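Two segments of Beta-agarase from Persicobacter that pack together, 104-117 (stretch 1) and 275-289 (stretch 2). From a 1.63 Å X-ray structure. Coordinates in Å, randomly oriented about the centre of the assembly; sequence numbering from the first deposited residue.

Stretch 1 104-117: QMGCVVSKGHVQYP
Stretch 2 275-289: GLTKPMKLIINIEAQ

The two stretches, at least 160 residues apart in sequence wherever they touch, run antiparallel: the axes of strands 107-110 and 280-287 make 178° and approach to 4.7 Å, and the contact buries 1002 Å². Register comes in two ladders. C107, V108 and V109 pair with N285, I284 and I283, while V114 pairs with M280 as a single bridge; the two-residue shift between them is taken up on the stretch 1 side, around K111 and G112.

Stretch 2 begins as loop. T277 (-129/-20, chi1 p) offers its carbonyl to an extended Q115 (chi1 t, chi2 t): Q115 NE2 donates to T277 O at 2.8 Å, N-H...O angle 160°. The ring of Y116 (chi1 p) turns its edge to T277, with Y116 CE1 3.9 Å from T277 CA.

P279 (-57/143) leads into the single bridge. M280 (-126/146) and V114 (-122/157) form its reciprocal pair, V114 N to M280 O and M280 N to V114 O, both 2.8 Å, with CA atoms 5.3 Å apart. CA-H...O contacts flank the bridge, H113 CA to M280 O at 3.1 Å and P279 CA to V114 O at 3.3 Å.

K281 (chi1 m, then all t) lays its aliphatic chain over one face of the H113 ring (chi1 m, chi2 76°). K281 CG sits 3.9 Å from the ring centroid and 22° off the normal, a CH-pi contact. Its ammonium is bridged by a water, 2.9 Å from K281 NZ and 2.8 Å from S110 O.

At L282 (-93/136), a side chain replaces one backbone acceptor: S110 N donates to L282 O at 2.9 Å, but L282 N donates to S110 OG at 3.0 Å. With chi1 p, that hydroxyl in turn donates to G112 O, S110 OG to G112 O being 2.7 Å.

I283 (-124/132, chi1 m) shares a sheet face with V109, C107 and N285; I283 CG1 packs 4.1 Å from V109 CG2. I284 (-127/124, chi1 m) and V108 (chi1 t) point to the other face. Their backbones exchange V108 N to I284 O at 2.8 Å and I284 N to V108 O at 3.0 Å.

N285 (chi1 p) approaches C107 (chi1 t), with N285 CB 3.7 Å from C107 SG and CA atoms 4.2 Å apart. I286 N donates to G106 O at 3.2 Å, nearly linear at 174°, while I286 CG1 meets M105 CB at 3.7 Å. Finally, M105 (chi1 m, chi2 t) places CE 4.3 Å from A288 CB.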

# COMPACT_ATOMS: atom_id res chain seq x y z
N GLN A 104 -12.83 3.20 -13.78
CA GLN A 104 -13.51 2.79 -12.62
C GLN A 104 -12.63 1.80 -11.86
O GLN A 104 -12.01 0.96 -12.54
CB GLN A 104 -14.87 2.19 -12.94
CG GLN A 104 -15.87 3.22 -13.52
CD GLN A 104 -15.61 3.54 -14.97
OE1 GLN A 104 -15.48 2.64 -15.84
NE2 GLN A 104 -15.48 4.86 -15.28
N MET A 105 -12.54 2.00 -10.57
CA MET A 105 -11.50 1.30 -9.80
C MET A 105 -12.02 0.94 -8.45
O MET A 105 -13.10 1.34 -8.07
CB MET A 105 -10.26 2.19 -9.70
CG MET A 105 -9.49 2.27 -11.00
SD MET A 105 -8.05 3.38 -10.87
CE MET A 105 -6.81 2.52 -11.79
N GLY A 106 -11.28 0.16 -7.67
CA GLY A 106 -11.74 -0.21 -6.36
C GLY A 106 -10.84 0.29 -5.24
O GLY A 106 -9.62 0.58 -5.42
N CYS A 107 -11.44 0.37 -4.05
CA CYS A 107 -10.78 0.83 -2.87
C CYS A 107 -11.39 0.09 -1.68
O CYS A 107 -12.63 -0.03 -1.63
CB CYS A 107 -10.93 2.34 -2.75
SG CYS A 107 -10.12 3.04 -1.31
N VAL A 108 -10.55 -0.43 -0.79
CA VAL A 108 -11.00 -1.18 0.35
C VAL A 108 -10.44 -0.58 1.63
O VAL A 108 -9.23 -0.27 1.68
CB VAL A 108 -10.57 -2.64 0.18
CG1 VAL A 108 -10.86 -3.43 1.43
CG2 VAL A 108 -11.25 -3.25 -1.03
N VAL A 109 -11.28 -0.41 2.71
CA VAL A 109 -10.81 0.14 3.95
C VAL A 109 -11.24 -0.78 5.10
O VAL A 109 -12.42 -1.23 5.14
CB VAL A 109 -11.31 1.57 4.18
CG1 VAL A 109 -10.77 2.07 5.51
CG2 VAL A 109 -10.89 2.51 3.05
N SER A 110 -10.35 -1.11 6.00
CA SER A 110 -10.72 -2.00 7.09
C SER A 110 -11.71 -1.33 8.05
O SER A 110 -11.72 -0.12 8.17
CB SER A 110 -9.51 -2.42 7.89
OG SER A 110 -8.89 -1.37 8.56
N LYS A 111 -12.54 -2.17 8.64
CA LYS A 111 -13.32 -1.76 9.80
C LYS A 111 -12.42 -1.58 11.02
O LYS A 111 -12.54 -0.62 11.77
CB LYS A 111 -14.40 -2.80 10.11
CG LYS A 111 -15.26 -2.38 11.31
CD LYS A 111 -16.29 -3.40 11.64
CE LYS A 111 -17.50 -3.30 10.77
NZ LYS A 111 -18.48 -4.37 11.10
N GLY A 112 -11.50 -2.50 11.24
CA GLY A 112 -10.66 -2.48 12.40
C GLY A 112 -9.44 -1.59 12.26
O GLY A 112 -9.21 -0.96 11.18
N HIS A 113 -8.71 -1.51 13.38
CA HIS A 113 -7.52 -0.76 13.49
C HIS A 113 -6.35 -1.64 13.95
O HIS A 113 -6.51 -2.66 14.66
CB HIS A 113 -7.63 0.42 14.47
CG HIS A 113 -8.59 1.46 14.06
ND1 HIS A 113 -9.97 1.30 14.17
CD2 HIS A 113 -8.40 2.72 13.62
CE1 HIS A 113 -10.58 2.40 13.73
NE2 HIS A 113 -9.63 3.30 13.41
N VAL A 114 -5.15 -1.17 13.64
CA VAL A 114 -3.95 -1.68 14.28
C VAL A 114 -3.20 -0.56 14.98
O VAL A 114 -3.36 0.62 14.65
CB VAL A 114 -3.04 -2.40 13.27
CG1 VAL A 114 -3.78 -3.52 12.55
CG2 VAL A 114 -2.49 -1.45 12.26
N GLN A 115 -2.40 -0.94 15.96
CA GLN A 115 -1.51 -0.04 16.68
C GLN A 115 -0.28 -0.81 17.12
O GLN A 115 -0.35 -2.05 17.44
CB GLN A 115 -2.27 0.54 17.89
CG GLN A 115 -1.43 1.45 18.74
CD GLN A 115 -2.27 2.08 19.83
OE1 GLN A 115 -3.01 1.38 20.53
NE2 GLN A 115 -2.14 3.40 19.96
N TYR A 116 0.84 -0.12 17.22
CA TYR A 116 2.08 -0.73 17.61
C TYR A 116 1.89 -1.40 18.99
O TYR A 116 1.09 -0.87 19.77
CB TYR A 116 3.22 0.28 17.76
CG TYR A 116 3.14 1.20 18.96
CD1 TYR A 116 2.35 2.32 18.92
CD2 TYR A 116 3.72 0.83 20.15
CE1 TYR A 116 2.19 3.12 20.04
CE2 TYR A 116 3.55 1.62 21.29
CZ TYR A 116 2.79 2.76 21.21
OH TYR A 116 2.61 3.60 22.31
N PRO A 117 2.64 -2.42 19.29
CA PRO A 117 3.48 -3.26 18.43
C PRO A 117 2.60 -4.17 17.55
O PRO A 117 1.68 -4.93 18.00
CB PRO A 117 4.41 -4.06 19.37
CG PRO A 117 3.58 -4.20 20.62
CD PRO A 117 2.61 -3.03 20.65
N GLY A 275 6.12 10.37 18.35
CA GLY A 275 6.35 9.44 17.23
C GLY A 275 5.03 8.91 16.68
O GLY A 275 3.99 9.53 16.80
N LEU A 276 5.08 7.76 15.99
CA LEU A 276 3.89 7.21 15.34
C LEU A 276 3.09 6.40 16.36
O LEU A 276 3.53 5.31 16.69
CB LEU A 276 4.34 6.27 14.21
CG LEU A 276 4.90 6.96 12.98
CD1 LEU A 276 5.50 5.92 12.01
CD2 LEU A 276 3.83 7.74 12.30
N THR A 277 1.94 6.89 16.81
CA THR A 277 1.20 6.20 17.86
C THR A 277 -0.25 5.96 17.52
O THR A 277 -0.90 5.19 18.24
CB THR A 277 1.21 6.99 19.19
OG1 THR A 277 0.52 8.22 19.05
CG2 THR A 277 2.60 7.25 19.70
N LYS A 278 -0.84 6.69 16.57
CA LYS A 278 -2.28 6.70 16.48
C LYS A 278 -2.80 5.42 15.81
O LYS A 278 -2.21 4.99 14.79
CB LYS A 278 -2.74 7.90 15.70
CG LYS A 278 -2.49 9.21 16.43
CD LYS A 278 -2.88 10.45 15.66
CE LYS A 278 -2.72 11.65 16.58
NZ LYS A 278 -2.89 12.87 15.78
N PRO A 279 -3.87 4.83 16.28
CA PRO A 279 -4.41 3.60 15.63
C PRO A 279 -4.71 3.88 14.16
O PRO A 279 -5.20 4.95 13.84
CB PRO A 279 -5.69 3.27 16.38
CG PRO A 279 -5.34 3.75 17.79
CD PRO A 279 -4.63 5.07 17.54
N MET A 280 -4.45 2.87 13.32
CA MET A 280 -4.62 3.04 11.90
C MET A 280 -5.53 1.98 11.29
O MET A 280 -5.49 0.78 11.68
CB MET A 280 -3.27 2.99 11.20
CG MET A 280 -2.33 4.05 11.68
SD MET A 280 -0.80 4.06 10.67
CE MET A 280 0.14 5.25 11.61
N LYS A 281 -6.28 2.41 10.26
CA LYS A 281 -7.04 1.47 9.40
C LYS A 281 -6.10 1.06 8.26
O LYS A 281 -5.23 1.86 7.90
CB LYS A 281 -8.30 2.08 8.81
CG LYS A 281 -9.38 2.35 9.86
CD LYS A 281 -10.61 2.97 9.28
CE LYS A 281 -11.66 3.18 10.36
NZ LYS A 281 -12.91 3.66 9.72
N LEU A 282 -6.33 -0.15 7.73
CA LEU A 282 -5.60 -0.63 6.55
C LEU A 282 -6.44 -0.27 5.32
O LEU A 282 -7.66 -0.50 5.26
CB LEU A 282 -5.39 -2.14 6.70
CG LEU A 282 -4.73 -2.84 5.51
CD1 LEU A 282 -3.30 -2.39 5.36
CD2 LEU A 282 -4.80 -4.34 5.73
N ILE A 283 -5.76 0.24 4.28
CA ILE A 283 -6.36 0.58 3.04
C ILE A 283 -5.62 -0.21 1.94
O ILE A 283 -4.38 -0.21 1.92
CB ILE A 283 -6.28 2.12 2.81
CG1 ILE A 283 -6.91 2.86 4.00
CG2 ILE A 283 -6.90 2.51 1.48
CD1 ILE A 283 -7.07 4.35 3.85
N ILE A 284 -6.38 -0.84 1.07
CA ILE A 284 -5.81 -1.48 -0.14
C ILE A 284 -6.60 -0.94 -1.33
O ILE A 284 -7.82 -1.00 -1.36
CB ILE A 284 -5.88 -3.00 -0.10
CG1 ILE A 284 -5.27 -3.51 1.20
CG2 ILE A 284 -5.18 -3.53 -1.35
CD1 ILE A 284 -5.08 -5.01 1.22
N ASN A 285 -5.89 -0.36 -2.28
CA ASN A 285 -6.62 0.25 -3.37
C ASN A 285 -5.75 0.34 -4.63
O ASN A 285 -4.51 0.18 -4.60
CB ASN A 285 -7.12 1.67 -3.04
CG ASN A 285 -6.03 2.73 -3.14
OD1 ASN A 285 -5.19 2.84 -2.27
ND2 ASN A 285 -6.00 3.52 -4.20
N ILE A 286 -6.44 0.66 -5.73
CA ILE A 286 -5.78 1.01 -6.96
C ILE A 286 -6.22 2.42 -7.36
O ILE A 286 -7.28 2.88 -6.92
CB ILE A 286 -6.05 0.02 -8.10
CG1 ILE A 286 -7.52 0.01 -8.54
CG2 ILE A 286 -5.53 -1.38 -7.69
CD1 ILE A 286 -7.89 -0.98 -9.65
N GLU A 287 -5.35 3.14 -8.03
CA GLU A 287 -5.71 4.48 -8.44
C GLU A 287 -4.87 4.90 -9.64
O GLU A 287 -3.78 4.40 -9.89
CB GLU A 287 -5.52 5.45 -7.29
CG GLU A 287 -4.23 5.50 -6.65
CD GLU A 287 -4.17 6.33 -5.33
OE1 GLU A 287 -5.07 6.32 -4.46
OE2 GLU A 287 -3.22 7.10 -5.25
N ALA A 288 -5.40 5.92 -10.30
CA ALA A 288 -4.71 6.61 -11.42
C ALA A 288 -4.47 8.02 -10.92
O ALA A 288 -5.43 8.81 -10.94
CB ALA A 288 -5.50 6.56 -12.67
N GLN A 289 -3.29 8.34 -10.44
CA GLN A 289 -3.06 9.66 -9.88
C GLN A 289 -2.88 10.67 -11.02
O GLN A 289 -2.46 10.33 -12.13
CB GLN A 289 -1.81 9.64 -8.98
CG GLN A 289 -1.96 8.60 -7.87
CD GLN A 289 -0.69 7.86 -7.50
OE1 GLN A 289 0.39 8.10 -8.05
NE2 GLN A 289 -0.83 6.93 -6.58
O HOH W 1 -13.84 1.67 7.88